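Local structure of adenosine monophosphate-protein transferase FICD homolog (Caenorhabditis elegans, 5JJ6) at residues B[264-272]-B[326-337]; B[136-144]-B[154-162]. The protein belongs to the FICD homologues, proteins that carry a largely helical Fic (Fido) domain. All coordinates share one frame; numbering follows the deposited sequence.

Contact 1 (B[264-272]-B[326-337]); sequences IERAAIAHY and LRPFVRYVAKHS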
loop_
_atom_site.group_PDB
_atom_site.type_symbol
_atom_site.label_atom_id
_atom_site.label_comp_id
_atom_site.label_asym_id
_atom_site.label_seq_id
_atom_site.Cartn_x
_atom_site.Cartn_y
_atom_site.Cartn_z
ATOM N N ILE B 264 25.076 16.230 -13.847
ATOM C CA ILE B 264 24.085 17.133 -13.273
ATOM C C ILE B 264 23.014 17.527 -14.286
ATOM O O ILE B 264 21.818 17.522 -13.992
ATOM C CB ILE B 264 24.735 18.398 -12.742
ATOM C CG1 ILE B 264 25.671 18.067 -11.588
ATOM C CG2 ILE B 264 23.695 19.359 -12.254
ATOM C CD1 ILE B 264 26.314 19.294 -10.981
ATOM N N GLU B 265 23.443 17.874 -15.486
ATOM C CA GLU B 265 22.489 18.217 -16.529
ATOM C C GLU B 265 21.670 16.998 -16.970
ATOM O O GLU B 265 20.460 17.093 -17.194
ATOM C CB GLU B 265 23.215 18.847 -17.704
ATOM C CG GLU B 265 22.314 19.717 -18.527
ATOM C CD GLU B 265 23.085 20.599 -19.476
ATOM O OE1 GLU B 265 24.318 20.738 -19.284
ATOM O OE2 GLU B 265 22.453 21.158 -20.401
ATOM N N ARG B 266 22.341 15.858 -17.087
ATOM C CA ARG B 266 21.685 14.592 -17.381
ATOM C C ARG B 266 20.546 14.346 -16.361
ATOM O O ARG B 266 19.422 13.966 -16.722
ATOM C CB ARG B 266 22.718 13.462 -17.369
ATOM C CG ARG B 266 22.170 12.113 -17.763
ATOM C CD ARG B 266 23.286 11.156 -18.177
ATOM N NE ARG B 266 24.293 10.975 -17.133
ATOM C CZ ARG B 266 25.601 11.143 -17.309
ATOM N NH1 ARG B 266 26.077 11.505 -18.493
ATOM N NH2 ARG B 266 26.440 10.956 -16.298
ATOM N N ALA B 267 20.864 14.552 -15.083
ATOM C CA ALA B 267 19.917 14.390 -13.986
ATOM C C ALA B 267 18.726 15.358 -14.075
ATOM O O ALA B 267 17.564 14.958 -13.948
ATOM C CB ALA B 267 20.638 14.562 -12.665
ATOM N N ALA B 268 19.021 16.638 -14.275
ATOM C CA ALA B 268 17.967 17.626 -14.412
ATOM C C ALA B 268 17.031 17.285 -15.579
ATOM O O ALA B 268 15.799 17.357 -15.465
ATOM C CB ALA B 268 18.568 19.005 -14.600
ATOM N N ILE B 269 17.615 16.902 -16.705
ATOM C CA ILE B 269 16.807 16.607 -17.877
ATOM C C ILE B 269 15.953 15.355 -17.632
ATOM O O ILE B 269 14.798 15.292 -18.050
ATOM C CB ILE B 269 17.683 16.423 -19.142
ATOM C CG1 ILE B 269 18.412 17.715 -19.488
ATOM C CG2 ILE B 269 16.839 15.979 -20.335
ATOM C CD1 ILE B 269 19.478 17.526 -20.554
ATOM N N ALA B 270 16.524 14.371 -16.947
ATOM C CA ALA B 270 15.773 13.177 -16.580
ATOM C C ALA B 270 14.550 13.536 -15.743
ATOM O O ALA B 270 13.418 13.153 -16.066
ATOM C CB ALA B 270 16.644 12.235 -15.835
ATOM N N HIS B 271 14.801 14.264 -14.658
ATOM C CA HIS B 271 13.743 14.769 -13.802
ATOM C C HIS B 271 12.635 15.430 -14.613
ATOM O O HIS B 271 11.449 15.137 -14.429
ATOM C CB HIS B 271 14.308 15.774 -12.812
ATOM C CG HIS B 271 13.291 16.311 -11.860
ATOM N ND1 HIS B 271 12.247 17.117 -12.258
ATOM C CD2 HIS B 271 13.172 16.179 -10.518
ATOM C CE1 HIS B 271 11.518 17.442 -11.208
ATOM N NE2 HIS B 271 12.060 16.891 -10.137
ATOM N N TYR B 272 13.044 16.320 -15.514
ATOM C CA TYR B 272 12.120 17.106 -16.321
ATOM C C TYR B 272 11.276 16.224 -17.242
ATOM O O TYR B 272 10.048 16.356 -17.313
ATOM C CB TYR B 272 12.899 18.126 -17.168
ATOM C CG TYR B 272 12.017 18.969 -18.063
ATOM C CD1 TYR B 272 11.071 19.832 -17.515
ATOM C CD2 TYR B 272 12.095 18.872 -19.446
ATOM C CE1 TYR B 272 10.249 20.598 -18.313
ATOM C CE2 TYR B 272 11.268 19.633 -20.263
ATOM C CZ TYR B 272 10.347 20.495 -19.684
ATOM O OH TYR B 272 9.511 21.265 -20.466
ATOM N N LEU B 326 16.000 25.204 -19.325
ATOM C CA LEU B 326 16.324 24.252 -18.282
ATOM C C LEU B 326 17.492 24.711 -17.427
ATOM O O LEU B 326 17.914 24.002 -16.529
ATOM C CB LEU B 326 16.630 22.887 -18.880
ATOM C CG LEU B 326 15.400 21.995 -18.903
ATOM C CD1 LEU B 326 15.670 20.692 -19.592
ATOM C CD2 LEU B 326 14.922 21.738 -17.465
ATOM N N ARG B 327 18.046 25.877 -17.718
ATOM C CA ARG B 327 19.268 26.290 -17.033
ATOM C C ARG B 327 19.049 26.618 -15.554
ATOM O O ARG B 327 19.839 26.184 -14.722
ATOM C CB ARG B 327 19.924 27.479 -17.760
ATOM C CG ARG B 327 20.377 27.150 -19.205
ATOM C CD ARG B 327 20.874 28.393 -19.894
ATOM N NE ARG B 327 19.842 29.421 -19.845
ATOM C CZ ARG B 327 20.048 30.707 -20.090
ATOM N NH1 ARG B 327 21.264 31.136 -20.378
ATOM N NH2 ARG B 327 19.046 31.566 -20.003
ATOM N N PRO B 328 17.976 27.358 -15.210
ATOM C CA PRO B 328 17.769 27.612 -13.780
ATOM C C PRO B 328 17.682 26.340 -12.933
ATOM O O PRO B 328 18.263 26.287 -11.843
ATOM C CB PRO B 328 16.438 28.365 -13.753
ATOM C CG PRO B 328 16.366 29.041 -15.048
ATOM C CD PRO B 328 16.999 28.096 -16.030
ATOM N N PHE B 329 16.984 25.331 -13.439
ATOM C CA PHE B 329 16.846 24.074 -12.715
ATOM C C PHE B 329 18.207 23.401 -12.570
ATOM O O PHE B 329 18.566 22.964 -11.477
ATOM C CB PHE B 329 15.862 23.149 -13.424
ATOM C CG PHE B 329 15.609 21.862 -12.699
ATOM C CD1 PHE B 329 15.202 21.862 -11.376
ATOM C CD2 PHE B 329 15.774 20.648 -13.345
ATOM C CE1 PHE B 329 14.963 20.663 -10.695
ATOM C CE2 PHE B 329 15.537 19.449 -12.681
ATOM C CZ PHE B 329 15.128 19.455 -11.350
ATOM N N VAL B 330 18.974 23.347 -13.656
ATOM C CA VAL B 330 20.317 22.780 -13.589
ATOM C C VAL B 330 21.157 23.483 -12.532
ATOM O O VAL B 330 21.869 22.839 -11.765
ATOM C CB VAL B 330 21.045 22.860 -14.948
ATOM C CG1 VAL B 330 22.537 22.624 -14.771
ATOM C CG2 VAL B 330 20.459 21.851 -15.912
ATOM N N ARG B 331 21.058 24.802 -12.495
ATOM C CA ARG B 331 21.782 25.599 -11.523
ATOM C C ARG B 331 21.329 25.254 -10.121
ATOM O O ARG B 331 22.135 25.222 -9.187
ATOM C CB ARG B 331 21.592 27.098 -11.796
ATOM C CG ARG B 331 22.277 27.593 -13.082
ATOM C CD ARG B 331 22.219 29.105 -13.202
ATOM N NE ARG B 331 21.197 29.571 -14.122
ATOM C CZ ARG B 331 21.460 30.085 -15.315
ATOM N NH1 ARG B 331 22.711 30.209 -15.711
ATOM N NH2 ARG B 331 20.483 30.491 -16.112
ATOM N N TYR B 332 20.038 24.975 -9.986
ATOM C CA TYR B 332 19.438 24.609 -8.697
ATOM C C TYR B 332 19.977 23.284 -8.171
ATOM O O TYR B 332 20.523 23.222 -7.047
ATOM C CB TYR B 332 17.913 24.564 -8.833
ATOM C CG TYR B 332 17.167 24.108 -7.601
ATOM C CD1 TYR B 332 16.967 24.957 -6.527
ATOM C CD2 TYR B 332 16.624 22.834 -7.534
ATOM C CE1 TYR B 332 16.281 24.542 -5.405
ATOM C CE2 TYR B 332 15.936 22.411 -6.426
ATOM C CZ TYR B 332 15.768 23.263 -5.357
ATOM O OH TYR B 332 15.070 22.832 -4.240
ATOM N N VAL B 333 19.847 22.226 -8.968
ATOM C CA VAL B 333 20.326 20.928 -8.502
ATOM C C VAL B 333 21.853 20.966 -8.303
ATOM O O VAL B 333 22.369 20.302 -7.392
ATOM C CB VAL B 333 19.898 19.742 -9.424
ATOM C CG1 VAL B 333 18.789 20.143 -10.365
ATOM C CG2 VAL B 333 21.054 19.151 -10.149
ATOM N N ALA B 334 22.570 21.747 -9.116
ATOM C CA ALA B 334 24.006 21.916 -8.905
ATOM C C ALA B 334 24.280 22.545 -7.541
ATOM O O ALA B 334 25.106 22.057 -6.770
ATOM C CB ALA B 334 24.608 22.758 -9.991
ATOM N N LYS B 335 23.588 23.635 -7.247
ATOM C CA LYS B 335 23.742 24.307 -5.960
ATOM C C LYS B 335 23.559 23.344 -4.803
ATOM O O LYS B 335 24.340 23.354 -3.834
ATOM C CB LYS B 335 22.746 25.460 -5.816
ATOM C CG LYS B 335 22.692 26.047 -4.430
ATOM C CD LYS B 335 21.725 27.212 -4.325
ATOM C CE LYS B 335 21.820 27.829 -2.950
ATOM N NZ LYS B 335 21.272 29.198 -2.879
ATOM N N HIS B 336 22.544 22.488 -4.905
ATOM C CA HIS B 336 22.207 21.666 -3.743
ATOM C C HIS B 336 22.991 20.364 -3.631
ATOM O O HIS B 336 23.185 19.865 -2.523
ATOM C CB HIS B 336 20.718 21.372 -3.723
ATOM C CG HIS B 336 19.904 22.550 -3.316
ATOM N ND1 HIS B 336 20.232 23.329 -2.229
ATOM C CD2 HIS B 336 18.798 23.107 -3.859
ATOM C CE1 HIS B 336 19.352 24.305 -2.107
ATOM N NE2 HIS B 336 18.473 24.196 -3.087
ATOM N N SER B 337 23.469 19.814 -4.739
ATOM C CA SER B 337 24.405 18.713 -4.603
ATOM C C SER B 337 25.721 19.272 -4.054
ATOM O O SER B 337 26.432 18.592 -3.301
ATOM C CB SER B 337 24.613 17.968 -5.915
ATOM O OG SER B 337 24.834 18.863 -6.973
#

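Contact 2 (B[136-144]-B[154-162]); sequences TYFLYVYHT and LGQTRAILE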
loop_
_atom_site.group_PDB
_atom_site.type_symbol
_atom_site.label_atom_id
_atom_site.label_comp_id
_atom_site.label_asym_id
_atom_site.label_seq_id
_atom_site.Cartn_x
_atom_site.Cartn_y
_atom_site.Cartn_z
ATOM N N THR B 136 21.380 10.363 6.772
ATOM C CA THR B 136 21.034 10.940 5.483
ATOM C C THR B 136 19.783 10.277 4.899
ATOM O O THR B 136 19.051 10.909 4.143
ATOM C CB THR B 136 22.233 10.812 4.489
ATOM O OG1 THR B 136 23.129 11.916 4.670
ATOM C CG2 THR B 136 21.783 10.767 3.027
ATOM N N TYR B 137 19.499 9.037 5.288
ATOM C CA TYR B 137 18.238 8.398 4.898
ATOM C C TYR B 137 17.047 9.198 5.386
ATOM O O TYR B 137 16.141 9.532 4.615
ATOM C CB TYR B 137 18.144 6.980 5.444
ATOM C CG TYR B 137 18.797 5.972 4.554
ATOM C CD1 TYR B 137 20.177 5.824 4.546
ATOM C CD2 TYR B 137 18.042 5.170 3.706
ATOM C CE1 TYR B 137 20.792 4.904 3.726
ATOM C CE2 TYR B 137 18.650 4.242 2.878
ATOM C CZ TYR B 137 20.025 4.114 2.895
ATOM O OH TYR B 137 20.647 3.198 2.078
ATOM N N PHE B 138 17.054 9.485 6.681
ATOM C CA PHE B 138 15.961 10.200 7.308
ATOM C C PHE B 138 15.880 11.585 6.685
ATOM O O PHE B 138 14.802 12.043 6.328
ATOM C CB PHE B 138 16.189 10.317 8.824
ATOM C CG PHE B 138 16.639 9.041 9.457
ATOM C CD1 PHE B 138 16.099 7.820 9.061
ATOM C CD2 PHE B 138 17.658 9.048 10.402
ATOM C CE1 PHE B 138 16.545 6.624 9.623
ATOM C CE2 PHE B 138 18.104 7.855 10.970
ATOM C CZ PHE B 138 17.545 6.642 10.577
ATOM N N LEU B 139 17.038 12.216 6.509
ATOM C CA LEU B 139 17.090 13.564 5.962
ATOM C C LEU B 139 16.472 13.644 4.553
ATOM O O LEU B 139 15.652 14.539 4.235
ATOM C CB LEU B 139 18.534 14.051 5.957
ATOM C CG LEU B 139 18.743 15.551 6.133
ATOM C CD1 LEU B 139 17.948 16.066 7.308
ATOM C CD2 LEU B 139 20.221 15.867 6.301
ATOM N N TYR B 140 16.870 12.696 3.714
ATOM C CA TYR B 140 16.356 12.618 2.370
ATOM C C TYR B 140 14.847 12.424 2.402
ATOM O O TYR B 140 14.109 13.193 1.781
ATOM C CB TYR B 140 17.023 11.487 1.579
ATOM C CG TYR B 140 16.578 11.454 0.128
ATOM C CD1 TYR B 140 15.390 10.819 -0.242
ATOM C CD2 TYR B 140 17.311 12.103 -0.861
ATOM C CE1 TYR B 140 14.965 10.809 -1.552
ATOM C CE2 TYR B 140 16.897 12.089 -2.181
ATOM C CZ TYR B 140 15.719 11.443 -2.524
ATOM O OH TYR B 140 15.280 11.421 -3.840
ATOM N N VAL B 141 14.386 11.410 3.129
ATOM C CA VAL B 141 12.963 11.094 3.127
ATOM C C VAL B 141 12.130 12.283 3.602
ATOM O O VAL B 141 11.099 12.632 2.988
ATOM C CB VAL B 141 12.669 9.860 3.979
ATOM C CG1 VAL B 141 11.156 9.671 4.166
ATOM C CG2 VAL B 141 13.322 8.630 3.343
ATOM N N TYR B 142 12.587 12.900 4.687
ATOM C CA TYR B 142 11.930 14.078 5.222
ATOM C C TYR B 142 11.735 15.111 4.148
ATOM O O TYR B 142 10.607 15.541 3.890
ATOM C CB TYR B 142 12.717 14.721 6.354
ATOM C CG TYR B 142 12.166 16.091 6.662
ATOM C CD1 TYR B 142 10.857 16.235 7.109
ATOM C CD2 TYR B 142 12.937 17.234 6.516
ATOM C CE1 TYR B 142 10.330 17.475 7.387
ATOM C CE2 TYR B 142 12.414 18.485 6.800
ATOM C CZ TYR B 142 11.109 18.598 7.236
ATOM O OH TYR B 142 10.565 19.835 7.519
ATOM N N HIS B 143 12.839 15.531 3.532
ATOM C CA HIS B 143 12.734 16.635 2.596
ATOM C C HIS B 143 11.886 16.287 1.367
ATOM O O HIS B 143 10.983 17.052 0.987
ATOM C CB HIS B 143 14.123 17.077 2.185
ATOM C CG HIS B 143 14.795 17.935 3.208
ATOM N ND1 HIS B 143 14.373 19.213 3.496
ATOM C CD2 HIS B 143 15.838 17.686 4.032
ATOM C CE1 HIS B 143 15.140 19.723 4.444
ATOM N NE2 HIS B 143 16.036 18.818 4.786
ATOM N N THR B 144 12.121 15.116 0.784
ATOM C CA THR B 144 11.389 14.761 -0.419
ATOM C C THR B 144 9.878 14.595 -0.175
ATOM O O THR B 144 9.101 14.840 -1.088
ATOM C CB THR B 144 11.951 13.491 -1.094
ATOM O OG1 THR B 144 11.432 13.393 -2.431
ATOM C CG2 THR B 144 11.610 12.219 -0.308
ATOM N N LEU B 154 10.891 16.489 10.737
ATOM C CA LEU B 154 12.139 15.751 10.632
ATOM C C LEU B 154 12.247 14.810 11.836
ATOM O O LEU B 154 12.625 13.657 11.692
ATOM C CB LEU B 154 13.346 16.697 10.573
ATOM C CG LEU B 154 14.716 16.007 10.582
ATOM C CD1 LEU B 154 14.835 14.974 9.464
ATOM C CD2 LEU B 154 15.850 17.001 10.514
ATOM N N GLY B 155 11.906 15.310 13.024
ATOM C CA GLY B 155 12.001 14.505 14.234
ATOM C C GLY B 155 11.004 13.362 14.234
ATOM O O GLY B 155 11.319 12.238 14.636
ATOM N N GLN B 156 9.800 13.648 13.748
ATOM C CA GLN B 156 8.761 12.642 13.630
ATOM C C GLN B 156 9.156 11.619 12.560
ATOM O O GLN B 156 8.933 10.414 12.711
ATOM C CB GLN B 156 7.419 13.311 13.303
ATOM C CG GLN B 156 6.881 14.195 14.424
ATOM C CD GLN B 156 5.682 15.048 14.016
ATOM O OE1 GLN B 156 5.488 15.338 12.845
ATOM N NE2 GLN B 156 4.878 15.460 14.993
ATOM N N THR B 157 9.767 12.100 11.483
ATOM C CA THR B 157 10.185 11.214 10.410
ATOM C C THR B 157 11.267 10.280 10.896
ATOM O O THR B 157 11.240 9.070 10.634
ATOM C CB THR B 157 10.655 12.000 9.185
ATOM O OG1 THR B 157 9.547 12.744 8.674
ATOM C CG2 THR B 157 11.135 11.067 8.103
ATOM N N ARG B 158 12.224 10.852 11.609
ATOM C CA ARG B 158 13.306 10.076 12.172
ATOM C C ARG B 158 12.734 9.042 13.131
ATOM O O ARG B 158 13.069 7.870 13.048
ATOM C CB ARG B 158 14.304 10.972 12.889
ATOM C CG ARG B 158 15.464 10.217 13.485
ATOM C CD ARG B 158 16.189 11.086 14.481
ATOM N NE ARG B 158 17.431 11.631 13.955
ATOM C CZ ARG B 158 18.607 11.035 14.104
ATOM N NH1 ARG B 158 18.672 9.875 14.744
ATOM N NH2 ARG B 158 19.708 11.583 13.603
ATOM N N ALA B 159 11.840 9.477 14.017
ATOM C CA ALA B 159 11.232 8.574 14.994
ATOM C C ALA B 159 10.539 7.390 14.323
ATOM O O ALA B 159 10.663 6.260 14.774
ATOM C CB ALA B 159 10.257 9.323 15.857
ATOM N N ILE B 160 9.793 7.657 13.258
ATOM C CA ILE B 160 9.131 6.601 12.504
ATOM C C ILE B 160 10.127 5.639 11.854
ATOM O O ILE B 160 9.950 4.433 11.893
ATOM C CB ILE B 160 8.234 7.193 11.404
ATOM C CG1 ILE B 160 7.057 7.947 12.016
ATOM C CG2 ILE B 160 7.720 6.111 10.458
ATOM C CD1 ILE B 160 6.224 8.663 10.969
ATOM N N LEU B 161 11.146 6.168 11.193
ATOM C CA LEU B 161 12.045 5.289 10.445
ATOM C C LEU B 161 13.099 4.551 11.298
ATOM O O LEU B 161 13.391 3.384 11.065
ATOM C CB LEU B 161 12.746 6.097 9.340
ATOM C CG LEU B 161 11.863 6.609 8.191
ATOM C CD1 LEU B 161 12.673 7.347 7.126
ATOM C CD2 LEU B 161 11.066 5.482 7.553
ATOM N N GLU B 162 13.623 5.220 12.315
ATOM C CA GLU B 162 14.778 4.741 13.079
ATOM C C GLU B 162 14.378 4.010 14.363
ATOM O O GLU B 162 15.064 3.091 14.811
ATOM C CB GLU B 162 15.695 5.929 13.408
ATOM C CG GLU B 162 16.774 5.671 14.453
ATOM C CD GLU B 162 17.019 6.888 15.362
ATOM O OE1 GLU B 162 16.053 7.375 16.011
ATOM O OE2 GLU B 162 18.179 7.358 15.427
#

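Contact 1 (B[264-272]-B[326-337])
Phe329 turns the edge of its ring toward the face of His271 in an edge-to-face pair, with centroids 4.9 Å apart and planes inclined at 56°. The leading atom is Phe329 CZ, 3.7 Å from His271 CG and displaced toward the rim of the imidazole. A chi1 of -177° swings the Phe329 ring away from its own backbone N and against helix 264-272, where its CD2 also meets Ala268 CB at 3.5 Å. The imidazole is held at its far end too, by a hydrogen bond between His271 NE2 and the hydroxyl of Tyr314. Val330 CG2 closes in beside Phe329, 3.7 Å from Ala268 CB. At one end Ile264 is a knob in a hole formed by Val330, Val333, Ala334 and Ser337, its CD1 resting 4.0 Å from Ala334 CB while CG2 turns to Val333. At the other, Leu326 lays CD2 over one face of the Tyr272 ring and crosses Ile269 at about a right angle. The axes of segments 264-272 and 327-337 approach to 9.2 Å and cross at 119°. This largely apolar packing, with a knob-into-hole fit at one end, joins helices 263-277 and 327-346 in the core of the mainly helical Fic domain.

Contact 2 (B[136-144]-B[154-162])
Phe138 pushes its ring into the last turn of helix 154-162, where Arg158, Leu161 and Glu162 gather round it, and it has more surface buried here than any other residue of the contact. The end of the ring meets the stem of Glu162, CZ lying 3.5 Å from Glu162 CB, while CD1 slides past Leu161, 3.8 Å from Leu161 CB. Beside them Phe138 CD2 stands over one face of the Arg158 guanidinium, the two planes being 56° apart. That guanidinium is itself tied down within its helix by a salt bridge from Arg158 NH1 to Glu162 OE2 of 2.7 Å, so a charged pair borders the phenyl ring.

Leu154 supplies the next largest share, at the start of the same helix. It crosses Tyr142 at about a right angle and sets its CB over the phenol face, 4.1 Å from the ring centroid and 8° off the normal, a CH-pi contact. Farther along the side chain, Leu154 CD1 packs 3.8 Å from Tyr142 CB and also reaches Leu139 CD1. Tyr142 takes this place by turning its ring away from its own backbone N, and Thr157 OG1, bonded to the carbonyl of Ser153, lies at the ring edge. Next to Phe138, Val141 and Leu161 meet tip to tip, Leu161 CD1 being 4.0 Å from Val141 CB.

The axes of segments 136-144 and 154-162 come within 9.3 Å of each other and cross at 126°. Helix 172-191 flanks both partners, touched by Tyr137 and Tyr140 from one and by Ile160 and Leu161 from the other, while Tyr140 and Thr144 carry helix 127-148 on to helix 284-297.

Overall arrangement
Contact 2 comes first along the chain and is closed before contact 1 opens. It pairs helix 127-148 with the short helix 154-162 that follows it, whereas contact 1 joins helix 263-277 to helix 327-346 across 53 intervening residues. Their centres lie 24 Å apart and their nearest atoms about 8 Å apart, without touching. Contact 1 is buried near the centre of the chain; contact 2 is farther out and only partly buried. Helix 284-297 links them, since side chains of 136-144 and of both segments of contact 1 pack on it. Thr136 also bonds to Tyr344 in helix 327-346, so both pairings are tied into the same helical body of the chain through helices 284-297 and 327-346.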